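Long-range contact in outer membrane protein Omp121 (Bacteroides thetaiotaomicron, PDB 5FQ8), which probably takes up nutrients across the bacterial outer membrane as a TonB-dependent receptor: residues T721-K726 with K801-V806. Sequence-based numbering, arbitrary orientation.
Sequences TWNFTK and KYQMGV
Gln803 N gives its hydrogen to Thr725 O at 2.9 Å, nearly straight at 173°, and Thr725 N returns a bond to Gln803 O. Two residues along each strand, Asn723 N bonds to Gly805 O at 3.0 Å, and Gly805 N to Asn723 O. Thr725–Gln803 and Asn723–Gly805 are thus the hydrogen-bonded pairs of two antiparallel strands, alternating with the non-hydrogen-bonded pairs Phe724–Met804 and Trp722–Val806. On the face of the non-hydrogen-bonded pairs, Trp722 has CG anti to the backbone N (chi1 -178°), and with chi2 near 83° its CD1 and NE1 lie against 801-806. Val806 CG1 comes to the ring edge at CD1, near its plane, while Met804 SD meets NE1 obliquely at 3.6 Å, a Met-aromatic contact. With an alanine at Trp722, Met804 SD and Val806 CG1 would probably lose their shared aromatic partner, and a gap would open on this face. Farther along, Phe724 CD1 lies 4.1 Å from Met804 CB, and its CE1 approaches Tyr802 CD1, the two side chains crossing at about a right angle. On the other face, Thr725 and Gln803 run side by side, CG2 4.0 Å from NE2, and the Asn723 amide folds over Gly805. Thr725 OG1 is hydrogen-bonded to Gly70 N of the plug, joining this inward side of the wall to the domain that fills the barrel. In the barrel wall, strand 697-712 flanks 721-726, with Trp722 against Leu704 and Ile706, while strand 815-825 flanks 801-806, where Ile823 and Phe821 meet Met804 and Val806.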
ATOM      1  N   THR B 721      40.373 -30.336  23.874  1.00 36.15           N
ATOM      2  CA  THR B 721      40.056 -29.008  24.348  1.00 33.21           C
ATOM      3  C   THR B 721      38.761 -29.063  25.132  1.00 36.86           C
ATOM      4  O   THR B 721      37.829 -29.778  24.760  1.00 36.80           O
ATOM      5  CB  THR B 721      39.978 -28.031  23.184  1.00 32.21           C
ATOM      6  OG1 THR B 721      41.286 -27.883  22.626  1.00 32.66           O
ATOM      7  CG2 THR B 721      39.479 -26.692  23.650  1.00 31.86           C
ATOM      8  N   TRP B 722      38.735 -28.337  26.246  1.00 32.38           N
ATOM      9  CA  TRP B 722      37.573 -28.260  27.116  1.00 32.10           C
ATOM     10  C   TRP B 722      37.424 -26.815  27.549  1.00 31.90           C
ATOM     11  O   TRP B 722      38.378 -26.226  28.057  1.00 32.33           O
ATOM     12  CB  TRP B 722      37.745 -29.179  28.318  1.00 32.65           C
ATOM     13  CG  TRP B 722      36.609 -29.222  29.261  1.00 32.45           C
ATOM     14  CD1 TRP B 722      35.488 -29.963  29.143  1.00 35.50           C
ATOM     15  CD2 TRP B 722      36.506 -28.528  30.505  1.00 32.64           C
ATOM     16  NE1 TRP B 722      34.674 -29.768  30.224  1.00 37.77           N
ATOM     17  CE2 TRP B 722      35.281 -28.888  31.079  1.00 37.41           C
ATOM     18  CE3 TRP B 722      37.327 -27.632  31.184  1.00 33.02           C
ATOM     19  CZ2 TRP B 722      34.854 -28.380  32.305  1.00 36.31           C
ATOM     20  CZ3 TRP B 722      36.905 -27.129  32.395  1.00 33.66           C
ATOM     21  CH2 TRP B 722      35.682 -27.504  32.946  1.00 36.56           C
ATOM     22  N   ASN B 723      36.247 -26.241  27.329  1.00 31.28           N
ATOM     23  CA  ASN B 723      35.981 -24.864  27.726  1.00 31.08           C
ATOM     24  C   ASN B 723      34.718 -24.804  28.575  1.00 30.81           C
ATOM     25  O   ASN B 723      33.763 -25.544  28.328  1.00 30.50           O
ATOM     26  CB  ASN B 723      35.871 -23.962  26.491  1.00 36.02           C
ATOM     27  CG  ASN B 723      34.774 -24.389  25.550  1.00 36.62           C
ATOM     28  OD1 ASN B 723      33.693 -23.830  25.574  1.00 44.57           O
ATOM     29  ND2 ASN B 723      35.046 -25.380  24.714  1.00 36.62           N
ATOM     30  N   PHE B 724      34.712 -23.931  29.579  1.00 33.38           N
ATOM     31  CA  PHE B 724      33.626 -23.905  30.556  1.00 51.84           C
ATOM     32  C   PHE B 724      33.218 -22.475  30.875  1.00 37.38           C
ATOM     33  O   PHE B 724      34.063 -21.644  31.211  1.00 34.42           O
ATOM     34  CB  PHE B 724      34.048 -24.640  31.835  1.00 63.07           C
ATOM     35  CG  PHE B 724      33.021 -24.624  32.929  1.00 37.80           C
ATOM     36  CD1 PHE B 724      32.055 -25.601  32.995  1.00 31.32           C
ATOM     37  CD2 PHE B 724      33.058 -23.656  33.912  1.00 33.60           C
ATOM     38  CE1 PHE B 724      31.123 -25.591  33.997  1.00 31.35           C
ATOM     39  CE2 PHE B 724      32.137 -23.643  34.916  1.00 31.87           C
ATOM     40  CZ  PHE B 724      31.167 -24.611  34.962  1.00 32.25           C
ATOM     41  N   THR B 725      31.918 -22.205  30.781  1.00 30.14           N
ATOM     42  CA  THR B 725      31.338 -20.901  31.078  1.00 29.92           C
ATOM     43  C   THR B 725      30.214 -21.062  32.088  1.00 29.89           C
ATOM     44  O   THR B 725      29.331 -21.903  31.907  1.00 29.63           O
ATOM     45  CB  THR B 725      30.774 -20.221  29.817  1.00 29.30           C
ATOM     46  OG1 THR B 725      31.783 -20.086  28.810  1.00 29.33           O
ATOM     47  CG2 THR B 725      30.237 -18.854  30.154  1.00 29.13           C
ATOM     48  N   LYS B 726      30.231 -20.247  33.136  1.00 30.18           N
ATOM     49  CA  LYS B 726      29.110 -20.165  34.070  1.00 30.77           C
ATOM     50  C   LYS B 726      28.865 -18.698  34.361  1.00 30.94           C
ATOM     51  O   LYS B 726      29.727 -18.033  34.934  1.00 30.52           O
ATOM     52  CB  LYS B 726      29.390 -20.940  35.355  1.00 30.76           C
ATOM     53  CG  LYS B 726      28.172 -21.188  36.220  1.00 30.75           C
ATOM     54  CD  LYS B 726      28.495 -22.063  37.406  1.00 31.39           C
ATOM     55  CE  LYS B 726      27.316 -22.204  38.329  1.00 31.44           C
ATOM     56  NZ  LYS B 726      27.450 -23.354  39.250  1.00 31.99           N
ATOM     57  N   LYS B 801      22.224 -22.672  33.234  1.00 28.30           N
ATOM     58  CA  LYS B 801      22.953 -22.607  34.491  1.00 28.89           C
ATOM     59  C   LYS B 801      24.447 -22.701  34.262  1.00 29.17           C
ATOM     60  O   LYS B 801      25.225 -22.122  35.027  1.00 30.53           O
ATOM     61  CB  LYS B 801      22.483 -23.707  35.434  1.00 29.25           C
ATOM     62  CG  LYS B 801      21.048 -23.532  35.906  1.00 29.11           C
ATOM     63  CD  LYS B 801      20.904 -22.324  36.823  1.00 29.30           C
ATOM     64  CE  LYS B 801      19.457 -21.865  36.905  1.00 29.01           C
ATOM     65  NZ  LYS B 801      18.550 -22.983  37.216  1.00 29.09           N
ATOM     66  N   TYR B 802      24.860 -23.417  33.218  1.00 29.52           N
ATOM     67  CA  TYR B 802      26.244 -23.443  32.769  1.00 29.20           C
ATOM     68  C   TYR B 802      26.275 -23.885  31.319  1.00 28.79           C
ATOM     69  O   TYR B 802      25.320 -24.475  30.812  1.00 28.46           O
ATOM     70  CB  TYR B 802      27.102 -24.358  33.639  1.00 29.84           C
ATOM     71  CG  TYR B 802      26.768 -25.835  33.589  1.00 29.93           C
ATOM     72  CD1 TYR B 802      27.341 -26.671  32.638  1.00 32.90           C
ATOM     73  CD2 TYR B 802      25.927 -26.403  34.528  1.00 30.12           C
ATOM     74  CE1 TYR B 802      27.061 -28.026  32.611  1.00 30.04           C
ATOM     75  CE2 TYR B 802      25.643 -27.750  34.510  1.00 30.26           C
ATOM     76  CZ  TYR B 802      26.215 -28.562  33.556  1.00 30.22           C
ATOM     77  OH  TYR B 802      25.921 -29.909  33.545  1.00 30.40           O
ATOM     78  N   GLN B 803      27.384 -23.585  30.656  1.00 28.86           N
ATOM     79  CA  GLN B 803      27.600 -23.990  29.275  1.00 28.57           C
ATOM     80  C   GLN B 803      29.013 -24.527  29.145  1.00 29.01           C
ATOM     81  O   GLN B 803      29.929 -24.047  29.813  1.00 30.31           O
ATOM     82  CB  GLN B 803      27.414 -22.825  28.281  1.00 28.10           C
ATOM     83  CG  GLN B 803      26.296 -21.841  28.615  1.00 44.71           C
ATOM     84  CD  GLN B 803      26.432 -20.517  27.895  1.00 40.43           C
ATOM     85  OE1 GLN B 803      26.437 -20.467  26.673  1.00 38.73           O
ATOM     86  NE2 GLN B 803      26.550 -19.439  28.654  1.00 38.59           N
ATOM     87  N   MET B 804      29.197 -25.502  28.267  1.00 28.97           N
ATOM     88  CA  MET B 804      30.560 -25.955  28.040  1.00 29.40           C
ATOM     89  C   MET B 804      30.636 -26.736  26.739  1.00 29.22           C
ATOM     90  O   MET B 804      29.615 -27.136  26.172  1.00 28.83           O
ATOM     91  CB  MET B 804      31.064 -26.803  29.201  1.00 30.01           C
ATOM     92  CG  MET B 804      30.494 -28.183  29.258  1.00 30.07           C
ATOM     93  SD  MET B 804      31.129 -29.045  30.681  1.00 30.85           S
ATOM     94  CE  MET B 804      30.571 -30.691  30.311  1.00 30.88           C
ATOM     95  N   GLY B 805      31.869 -26.938  26.282  1.00 29.54           N
ATOM     96  CA  GLY B 805      32.138 -27.688  25.067  1.00 29.49           C
ATOM     97  C   GLY B 805      33.433 -28.456  25.175  1.00 30.10           C
ATOM     98  O   GLY B 805      34.366 -28.036  25.861  1.00 30.51           O
ATOM     99  N   VAL B 806      33.482 -29.602  24.500  1.00 30.19           N
ATOM    100  CA  VAL B 806      34.652 -30.471  24.501  1.00 30.80           C
ATOM    101  C   VAL B 806      34.997 -30.838  23.063  1.00 30.72           C
ATOM    102  O   VAL B 806      34.141 -31.297  22.303  1.00 30.37           O
ATOM    103  CB  VAL B 806      34.450 -31.737  25.360  1.00 31.18           C
ATOM    104  CG1 VAL B 806      33.935 -31.360  26.696  1.00 31.21           C
ATOM    105  CG2 VAL B 806      33.505 -32.719  24.722  1.00 30.93           C
TER